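Local coordinates for protein beta-N-acetylhexosaminidase (Microbacterium sp. HJ5, PDB 7BWG) that probably hydrolyses terminal non-reducing N-acetyl-D-hexosamine residues of N-acetyl-beta-D-hexosaminides, as a member of glycoside hydrolase family 20, at residues A21-A25 with R494-L498; Y400-P406 with W415-S421; V422-Y426 with L485-F491. Numbering follows the deposited sequence.

Contact 1 (A21-A25 with R494-L498); sequences AVVPA and RVGAL
Residues 21-25 run as an extended chain without regular secondary structure, phi/psi staying in the beta region and the peptide before Pro24 being cis, while 494-498 lie at the C-terminal part of helix 488-497. The CA atoms come closest at Ala21-Arg494, 4.7 Å, and Val23-Val495, 6.3 Å. Alternation of the extended chain sends Ala21 and Val23 toward the helix and Val22 away. Ala21 CB lies 3.7 Å from Arg494 CA and 3.8 Å from Ala497 CB; Val23 (chi1 t) sets CB 3.7 Å from Leu498 CD1 and CG2 4.2 Å from Val495 CB. Arg494 (m, t, m) stretches along 21-25 in the direction of Ala25, so that NH1 makes a weak hydrogen bond to Val22 O at 3.2 Å and Ala25 CB covers one guanidinium face. The charge is answered by a salt bridge to Glu473, which also accepts a hydrogen bond from Ala25 N. Such docking ties the N-terminal region of a family 20 hexosaminidase to helix 488-497, which comes after TIM-barrel strand 442-449.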
loop_
_atom_site.group_PDB
_atom_site.type_symbol
_atom_site.label_atom_id
_atom_site.label_comp_id
_atom_site.label_asym_id
_atom_site.label_seq_id
_atom_site.Cartn_x
_atom_site.Cartn_y
_atom_site.Cartn_z
ATOM N N ALA A 21 37.153 -16.960 12.090
ATOM C CA ALA A 21 36.234 -16.051 12.762
ATOM C C ALA A 21 35.175 -15.538 11.794
ATOM O O ALA A 21 35.498 -15.073 10.696
ATOM C CB ALA A 21 37.001 -14.880 13.373
ATOM N N VAL A 22 33.913 -15.615 12.211
ATOM C CA VAL A 22 32.780 -15.124 11.430
ATOM C C VAL A 22 31.702 -14.650 12.397
ATOM O O VAL A 22 31.352 -15.361 13.344
ATOM C CB VAL A 22 32.224 -16.203 10.477
ATOM C CG1 VAL A 22 33.062 -16.289 9.211
ATOM C CG2 VAL A 22 32.180 -17.551 11.175
ATOM N N VAL A 23 31.179 -13.450 12.162
ATOM C CA VAL A 23 30.149 -12.862 13.020
ATOM C C VAL A 23 28.945 -12.482 12.165
ATOM O O VAL A 23 29.110 -11.799 11.145
ATOM C CB VAL A 23 30.689 -11.643 13.785
ATOM C CG1 VAL A 23 29.645 -11.112 14.756
ATOM C CG2 VAL A 23 31.967 -11.999 14.522
ATOM N N PRO A 24 27.714 -12.877 12.537
ATOM C CA PRO A 24 27.323 -13.629 13.737
ATOM C C PRO A 24 27.811 -15.073 13.726
ATOM O O PRO A 24 27.968 -15.656 12.653
ATOM C CB PRO A 24 25.788 -13.586 13.702
ATOM C CG PRO A 24 25.437 -12.528 12.709
ATOM C CD PRO A 24 26.545 -12.527 11.715
ATOM N N ALA A 25 28.047 -15.627 14.908
ATOM C CA ALA A 25 28.510 -17.001 15.033
ATOM C C ALA A 25 27.509 -17.949 14.385
ATOM O O ALA A 25 26.343 -17.988 14.805
ATOM C CB ALA A 25 28.712 -17.368 16.501
ATOM N N ARG A 494 36.174 -12.866 17.688
ATOM C CA ARG A 494 35.700 -12.956 16.312
ATOM C C ARG A 494 35.394 -11.583 15.723
ATOM O O ARG A 494 35.756 -11.306 14.574
ATOM C CB ARG A 494 34.466 -13.857 16.246
ATOM C CG ARG A 494 34.716 -15.277 16.729
ATOM C CD ARG A 494 33.493 -16.160 16.536
ATOM N NE ARG A 494 32.541 -16.033 17.636
ATOM C CZ ARG A 494 31.392 -15.371 17.559
ATOM N NH1 ARG A 494 31.041 -14.773 16.428
ATOM N NH2 ARG A 494 30.589 -15.309 18.612
ATOM N N VAL A 495 34.728 -10.712 16.487
ATOM C CA VAL A 495 34.439 -9.375 15.983
ATOM C C VAL A 495 35.705 -8.524 15.925
ATOM O O VAL A 495 35.763 -7.554 15.160
ATOM C CB VAL A 495 33.326 -8.717 16.829
ATOM C CG1 VAL A 495 33.774 -8.498 18.255
ATOM C CG2 VAL A 495 32.870 -7.409 16.210
ATOM N N GLY A 496 36.738 -8.883 16.692
ATOM C CA GLY A 496 38.024 -8.218 16.566
ATOM C C GLY A 496 38.809 -8.609 15.336
ATOM O O GLY A 496 39.644 -7.827 14.872
ATOM N N ALA A 497 38.567 -9.806 14.801
ATOM C CA ALA A 497 39.216 -10.224 13.566
ATOM C C ALA A 497 38.604 -9.568 12.338
ATOM O O ALA A 497 39.270 -9.488 11.298
ATOM C CB ALA A 497 39.152 -11.747 13.426
ATOM N N LEU A 498 37.362 -9.097 12.432
ATOM C CA LEU A 498 36.700 -8.430 11.318
ATOM C C LEU A 498 37.061 -6.955 11.212
ATOM O O LEU A 498 36.504 -6.260 10.354
ATOM C CB LEU A 498 35.181 -8.578 11.443
ATOM C CG LEU A 498 34.644 -9.990 11.690
ATOM C CD1 LEU A 498 33.127 -9.996 11.621
ATOM C CD2 LEU A 498 35.233 -10.978 10.693
#

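Contact 2 (Y400-P406 with W415-S421); sequences YLDMKYP and WANGPTS
Two irregular segments of one long loop lie side by side, nearest at the Lys404 and Pro419 CA atoms, 4.6 Å apart; the first begins with a type I turn, Tyr400 to Met403. Along the second, Trp415 (chi1 p) comes first: its CZ2 meets Tyr400 CE2 rim to rim at 3.3 Å, and Met403 (chi2 and chi3 p) lays its sulfur over the indole, SD lying 4.4 Å from the five-membered ring centroid, a Met-aromatic contact, and CE 4.0 Å from it, a CH-pi contact. Ala416 CB touches Met403 CE at 3.7 Å. Gly418 brings its O to 3.8 Å from Met403 CG. Pro419 CB presses on Lys404 O at 3.2 Å and Pro406 CD at 3.9 Å. Next, Thr420 N donates to Lys404 O, 2.8 Å; its OG1 hydrogen-bonds to Asp397 O. Ser421 CB abuts Pro406 CG at 3.7 Å, and its OG N-caps helix 422-426 through Arg424 N. With one backbone hydrogen bond across the segments, this pairing depends largely on sulfur, aromatic and proline contacts.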
loop_
_atom_site.group_PDB
_atom_site.type_symbol
_atom_site.label_atom_id
_atom_site.label_comp_id
_atom_site.label_asym_id
_atom_site.label_seq_id
_atom_site.Cartn_x
_atom_site.Cartn_y
_atom_site.Cartn_z
ATOM N N TYR A 400 20.926 -0.513 22.829
ATOM C CA TYR A 400 20.770 0.864 22.365
ATOM C C TYR A 400 22.109 1.382 21.854
ATOM O O TYR A 400 23.006 1.702 22.642
ATOM C CB TYR A 400 20.230 1.751 23.482
ATOM C CG TYR A 400 18.730 1.930 23.433
ATOM C CD1 TYR A 400 17.942 1.098 22.652
ATOM C CD2 TYR A 400 18.102 2.931 24.160
ATOM C CE1 TYR A 400 16.571 1.253 22.602
ATOM C CE2 TYR A 400 16.730 3.093 24.111
ATOM C CZ TYR A 400 15.972 2.252 23.330
ATOM O OH TYR A 400 14.607 2.411 23.278
ATOM N N LEU A 401 22.246 1.466 20.530
ATOM C CA LEU A 401 23.504 1.851 19.905
ATOM C C LEU A 401 23.814 3.335 20.046
ATOM O O LEU A 401 24.957 3.735 19.802
ATOM C CB LEU A 401 23.487 1.462 18.426
ATOM C CG LEU A 401 23.286 -0.034 18.172
ATOM C CD1 LEU A 401 23.194 -0.332 16.682
ATOM C CD2 LEU A 401 24.402 -0.840 18.821
ATOM N N ASP A 402 22.836 4.155 20.427
ATOM C CA ASP A 402 23.082 5.566 20.695
ATOM C C ASP A 402 23.604 5.815 22.102
ATOM O O ASP A 402 23.820 6.976 22.467
ATOM C CB ASP A 402 21.802 6.375 20.479
ATOM C CG ASP A 402 20.752 6.091 21.533
ATOM O OD1 ASP A 402 20.367 4.914 21.683
ATOM O OD2 ASP A 402 20.315 7.044 22.214
ATOM N N MET A 403 23.805 4.768 22.898
ATOM C CA MET A 403 24.292 4.931 24.258
ATOM C C MET A 403 25.807 5.088 24.264
ATOM O O MET A 403 26.522 4.368 23.561
ATOM C CB MET A 403 23.882 3.737 25.121
ATOM C CG MET A 403 23.661 4.078 26.585
ATOM S SD MET A 403 22.257 5.181 26.831
ATOM C CE MET A 403 20.892 4.113 26.378
ATOM N N LYS A 404 26.288 6.036 25.071
ATOM C CA LYS A 404 27.709 6.363 25.127
ATOM C C LYS A 404 28.557 5.122 25.383
ATOM O O LYS A 404 28.126 4.174 26.048
ATOM C CB LYS A 404 27.970 7.387 26.235
ATOM C CG LYS A 404 28.077 8.827 25.776
ATOM C CD LYS A 404 28.139 9.763 26.979
ATOM C CE LYS A 404 28.663 11.136 26.597
ATOM N NZ LYS A 404 30.085 11.083 26.156
ATOM N N TYR A 405 29.780 5.130 24.836
ATOM C CA TYR A 405 30.764 4.140 25.240
ATOM C C TYR A 405 31.370 4.547 26.579
ATOM O O TYR A 405 31.530 5.736 26.857
ATOM C CB TYR A 405 31.878 4.015 24.203
ATOM C CG TYR A 405 31.578 3.152 22.996
ATOM C CD1 TYR A 405 31.836 1.788 23.015
ATOM C CD2 TYR A 405 31.068 3.705 21.825
ATOM C CE1 TYR A 405 31.574 0.992 21.911
ATOM C CE2 TYR A 405 30.803 2.915 20.714
ATOM C CZ TYR A 405 31.058 1.559 20.763
ATOM O OH TYR A 405 30.797 0.769 19.663
ATOM N N PRO A 406 31.708 3.580 27.433
ATOM C CA PRO A 406 32.456 3.933 28.647
ATOM C C PRO A 406 33.872 4.387 28.349
ATOM O O PRO A 406 34.425 5.188 29.112
ATOM C CB PRO A 406 32.432 2.636 29.466
ATOM C CG PRO A 406 32.259 1.563 28.452
ATOM C CD PRO A 406 31.407 2.141 27.364
ATOM N N TRP A 415 21.555 7.584 29.560
ATOM C CA TRP A 415 20.395 7.622 30.442
ATOM C C TRP A 415 19.959 6.250 30.935
ATOM O O TRP A 415 19.132 6.185 31.850
ATOM C CB TRP A 415 19.221 8.310 29.741
ATOM C CG TRP A 415 18.741 7.609 28.505
ATOM C CD1 TRP A 415 19.044 7.929 27.214
ATOM C CD2 TRP A 415 17.859 6.480 28.441
ATOM N NE1 TRP A 415 18.413 7.068 26.351
ATOM C CE2 TRP A 415 17.680 6.169 27.079
ATOM C CE3 TRP A 415 17.204 5.701 29.401
ATOM C CZ2 TRP A 415 16.876 5.115 26.656
ATOM C CZ3 TRP A 415 16.410 4.653 28.978
ATOM C CH2 TRP A 415 16.253 4.370 27.618
ATOM N N ALA A 416 20.465 5.164 30.351
ATOM C CA ALA A 416 20.095 3.827 30.802
ATOM C C ALA A 416 20.592 3.591 32.222
ATOM O O ALA A 416 19.945 3.996 33.192
ATOM C CB ALA A 416 20.653 2.763 29.853
ATOM N N ASN A 417 21.737 2.930 32.353
ATOM C CA ASN A 417 22.445 2.806 33.622
ATOM C C ASN A 417 23.913 3.145 33.416
ATOM O O ASN A 417 24.820 2.427 33.841
ATOM C CB ASN A 417 22.275 1.412 34.221
ATOM C CG ASN A 417 20.821 1.024 34.397
ATOM O OD1 ASN A 417 20.037 1.762 34.994
ATOM N ND2 ASN A 417 20.452 -0.141 33.878
ATOM N N GLY A 418 24.156 4.265 32.740
ATOM C CA GLY A 418 25.490 4.675 32.382
ATOM C C GLY A 418 25.807 4.346 30.939
ATOM O O GLY A 418 24.943 3.906 30.174
ATOM N N PRO A 419 27.054 4.573 30.533
ATOM C CA PRO A 419 27.479 4.155 29.195
ATOM C C PRO A 419 27.418 2.640 29.048
ATOM O O PRO A 419 27.427 1.890 30.026
ATOM C CB PRO A 419 28.921 4.668 29.100
ATOM C CG PRO A 419 29.009 5.756 30.120
ATOM C CD PRO A 419 28.096 5.343 31.233
ATOM N N THR A 420 27.351 2.194 27.796
ATOM C CA THR A 420 27.214 0.779 27.466
ATOM C C THR A 420 28.518 0.285 26.853
ATOM O O THR A 420 28.903 0.722 25.763
ATOM C CB THR A 420 26.044 0.550 26.510
ATOM O OG1 THR A 420 24.812 0.849 27.177
ATOM C CG2 THR A 420 26.021 -0.896 26.033
ATOM N N SER A 421 29.195 -0.621 27.553
ATOM C CA SER A 421 30.373 -1.258 26.992
ATOM C C SER A 421 29.963 -2.290 25.946
ATOM O O SER A 421 28.835 -2.793 25.938
ATOM C CB SER A 421 31.207 -1.920 28.090
ATOM O OG SER A 421 30.490 -2.966 28.721
#

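Contact 3 (V422-Y426 with L485-F491); sequences VQRAY and LRTWESF
One tyrosine is held on both faces: Tyr426 (chi1 t) has Phe491 CB over one side of its ring, 3.9 Å from the centroid, and Arg486 NH2 over the other. The Phe491 ring (chi1 t) forms an offset stack with it, centroids 4.3 Å apart and planes at 18°, the closest atoms being Tyr426 CE1 and Phe491 CD1 at 3.5 Å. At the phenol tip, Arg486 NE donates to Tyr426 OH over 2.9 Å with a nearly straight angle, and Glu473 supplies a second hydrogen-bonding partner for the hydroxyl. The backbones stay well apart, nearest at Gln423 and Trp488, whose CA atoms are 6.8 Å from each other. Residues 422-426 make a single weakly bonded helical turn; across from it, an inverse gamma turn centred on Arg486 leads into the N-cap Thr487, so the contact joins a short helix of the catalytic domain to the start of helix 488-497. Trp488 (chi1 t) extends to the short helix, where Gln423 CB sits 3.7 Å from the centroid of its six-membered ring in a CH-pi contact. Val422 CG1 touches both rings, 4.0 Å from Trp488 CH2 and 4.1 Å from Phe491 CE2, at the edge of the latter.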
loop_
_atom_site.group_PDB
_atom_site.type_symbol
_atom_site.label_atom_id
_atom_site.label_comp_id
_atom_site.label_asym_id
_atom_site.label_seq_id
_atom_site.Cartn_x
_atom_site.Cartn_y
_atom_site.Cartn_z
ATOM N N VAL A 422 30.898 -2.594 25.043
ATOM C CA VAL A 422 30.655 -3.634 24.045
ATOM C C VAL A 422 30.337 -4.956 24.731
ATOM O O VAL A 422 29.503 -5.737 24.255
ATOM C CB VAL A 422 31.862 -3.758 23.097
ATOM C CG1 VAL A 422 31.663 -4.903 22.114
ATOM C CG2 VAL A 422 32.088 -2.452 22.353
ATOM N N GLN A 423 30.984 -5.218 25.868
ATOM C CA GLN A 423 30.680 -6.416 26.643
ATOM C C GLN A 423 29.261 -6.367 27.193
ATOM O O GLN A 423 28.514 -7.349 27.105
ATOM C CB GLN A 423 31.691 -6.571 27.779
ATOM C CG GLN A 423 31.255 -7.537 28.864
ATOM C CD GLN A 423 32.428 -8.152 29.597
ATOM O OE1 GLN A 423 33.553 -7.658 29.521
ATOM N NE2 GLN A 423 32.173 -9.244 30.308
ATOM N N ARG A 424 28.874 -5.227 27.771
ATOM C CA ARG A 424 27.526 -5.087 28.309
ATOM C C ARG A 424 26.472 -5.176 27.214
ATOM O O ARG A 424 25.360 -5.657 27.460
ATOM C CB ARG A 424 27.414 -3.764 29.064
ATOM C CG ARG A 424 26.050 -3.467 29.640
ATOM C CD ARG A 424 25.812 -1.976 29.623
ATOM N NE ARG A 424 24.990 -1.534 30.740
ATOM C CZ ARG A 424 24.593 -0.280 30.917
ATOM N NH1 ARG A 424 24.938 0.660 30.047
ATOM N NH2 ARG A 424 23.846 0.032 31.961
ATOM N N ALA A 425 26.803 -4.728 26.000
ATOM C CA ALA A 425 25.904 -4.906 24.866
ATOM C C ALA A 425 25.736 -6.371 24.492
ATOM O O ALA A 425 24.764 -6.722 23.814
ATOM C CB ALA A 425 26.415 -4.115 23.660
ATOM N N TYR A 426 26.663 -7.229 24.919
ATOM C CA TYR A 426 26.617 -8.656 24.648
ATOM C C TYR A 426 26.219 -9.485 25.860
ATOM O O TYR A 426 25.857 -10.654 25.697
ATOM C CB TYR A 426 27.988 -9.131 24.143
ATOM C CG TYR A 426 27.997 -10.507 23.523
ATOM C CD1 TYR A 426 27.514 -10.714 22.239
ATOM C CD2 TYR A 426 28.506 -11.599 24.216
ATOM C CE1 TYR A 426 27.527 -11.968 21.665
ATOM C CE2 TYR A 426 28.523 -12.858 23.651
ATOM C CZ TYR A 426 28.031 -13.036 22.375
ATOM O OH TYR A 426 28.045 -14.286 21.804
ATOM N N LEU A 485 29.678 -20.730 20.106
ATOM C CA LEU A 485 30.728 -19.738 20.304
ATOM C C LEU A 485 30.144 -18.473 20.915
ATOM O O LEU A 485 30.738 -17.394 20.819
ATOM C CB LEU A 485 31.424 -19.408 18.981
ATOM C CG LEU A 485 31.888 -20.532 18.054
ATOM C CD1 LEU A 485 30.842 -20.835 16.995
ATOM C CD2 LEU A 485 33.197 -20.126 17.403
ATOM N N ARG A 486 28.977 -18.597 21.540
ATOM C CA ARG A 486 28.240 -17.440 22.043
ATOM C C ARG A 486 28.627 -17.138 23.492
ATOM O O ARG A 486 27.806 -17.120 24.409
ATOM C CB ARG A 486 26.742 -17.669 21.894
ATOM C CG ARG A 486 26.241 -17.384 20.491
ATOM C CD ARG A 486 25.066 -16.428 20.508
ATOM N NE ARG A 486 25.310 -15.249 21.333
ATOM C CZ ARG A 486 24.351 -14.444 21.777
ATOM N NH1 ARG A 486 23.084 -14.695 21.476
ATOM N NH2 ARG A 486 24.656 -13.390 22.522
ATOM N N THR A 487 29.920 -16.900 23.681
ATOM C CA THR A 487 30.455 -16.414 24.940
ATOM C C THR A 487 31.194 -15.107 24.691
ATOM O O THR A 487 31.597 -14.803 23.566
ATOM C CB THR A 487 31.395 -17.438 25.595
ATOM O OG1 THR A 487 31.995 -16.858 26.759
ATOM C CG2 THR A 487 32.487 -17.861 24.630
ATOM N N TRP A 488 31.358 -14.322 25.759
ATOM C CA TRP A 488 32.031 -13.035 25.618
ATOM C C TRP A 488 33.480 -13.208 25.182
ATOM O O TRP A 488 34.008 -12.374 24.436
ATOM C CB TRP A 488 31.962 -12.247 26.927
ATOM C CG TRP A 488 32.848 -11.035 26.928
ATOM C CD1 TRP A 488 33.817 -10.731 27.839
ATOM C CD2 TRP A 488 32.849 -9.968 25.967
ATOM N NE1 TRP A 488 34.422 -9.542 27.507
ATOM C CE2 TRP A 488 33.846 -9.054 26.363
ATOM C CE3 TRP A 488 32.105 -9.698 24.815
ATOM C CZ2 TRP A 488 34.117 -7.890 25.646
ATOM C CZ3 TRP A 488 32.376 -8.541 24.106
ATOM C CH2 TRP A 488 33.373 -7.652 24.524
ATOM N N GLU A 489 34.134 -14.283 25.625
ATOM C CA GLU A 489 35.530 -14.501 25.257
ATOM C C GLU A 489 35.669 -14.793 23.768
ATOM O O GLU A 489 36.645 -14.372 23.136
ATOM C CB GLU A 489 36.120 -15.641 26.089
ATOM C CG GLU A 489 36.473 -15.262 27.526
ATOM C CD GLU A 489 35.259 -14.870 28.351
ATOM O OE1 GLU A 489 34.218 -15.552 28.240
ATOM O OE2 GLU A 489 35.343 -13.881 29.108
ATOM N N SER A 490 34.700 -15.504 23.186
ATOM C CA SER A 490 34.765 -15.827 21.764
ATOM C C SER A 490 34.295 -14.662 20.901
ATOM O O SER A 490 34.896 -14.383 19.856
ATOM C CB SER A 490 33.934 -17.076 21.468
ATOM O OG SER A 490 33.864 -17.331 20.075
ATOM N N PHE A 491 33.222 -13.981 21.314
ATOM C CA PHE A 491 32.741 -12.827 20.561
ATOM C C PHE A 491 33.834 -11.775 20.428
ATOM O O PHE A 491 34.137 -11.317 19.321
ATOM C CB PHE A 491 31.499 -12.238 21.232
ATOM C CG PHE A 491 30.990 -10.981 20.577
ATOM C CD1 PHE A 491 30.152 -11.049 19.476
ATOM C CD2 PHE A 491 31.346 -9.733 21.063
ATOM C CE1 PHE A 491 29.682 -9.897 18.872
ATOM C CE2 PHE A 491 30.879 -8.578 20.462
ATOM C CZ PHE A 491 30.047 -8.660 19.365
#

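Contacts 1 and 3 show how one helix can serve two partners: 488-497 receives the N-terminal chain at its end and the short helix 422-426 at its start. They adjoin, with Arg494 NH2 probably hydrogen-bonded to Leu485 O at 3.0 Å, and share Glu473, salt-bridged to Arg494 and hydrogen-bonded to the Tyr426 hydroxyl. Contact 2 stands about 22 Å from contact 1, centre to centre, yet passes directly into contact 3 along the chain, where Tyr405 packs on Val422 and Arg424 probably binds Gly418 O. Burial and chemistry differ accordingly: contact 1 is mostly buried, with aliphatic side chains beside an arginine; contact 3, partly buried, relies on aromatic stacking; contact 2, with three exposed residues, joins loop to loop by Met-aromatic and proline contacts.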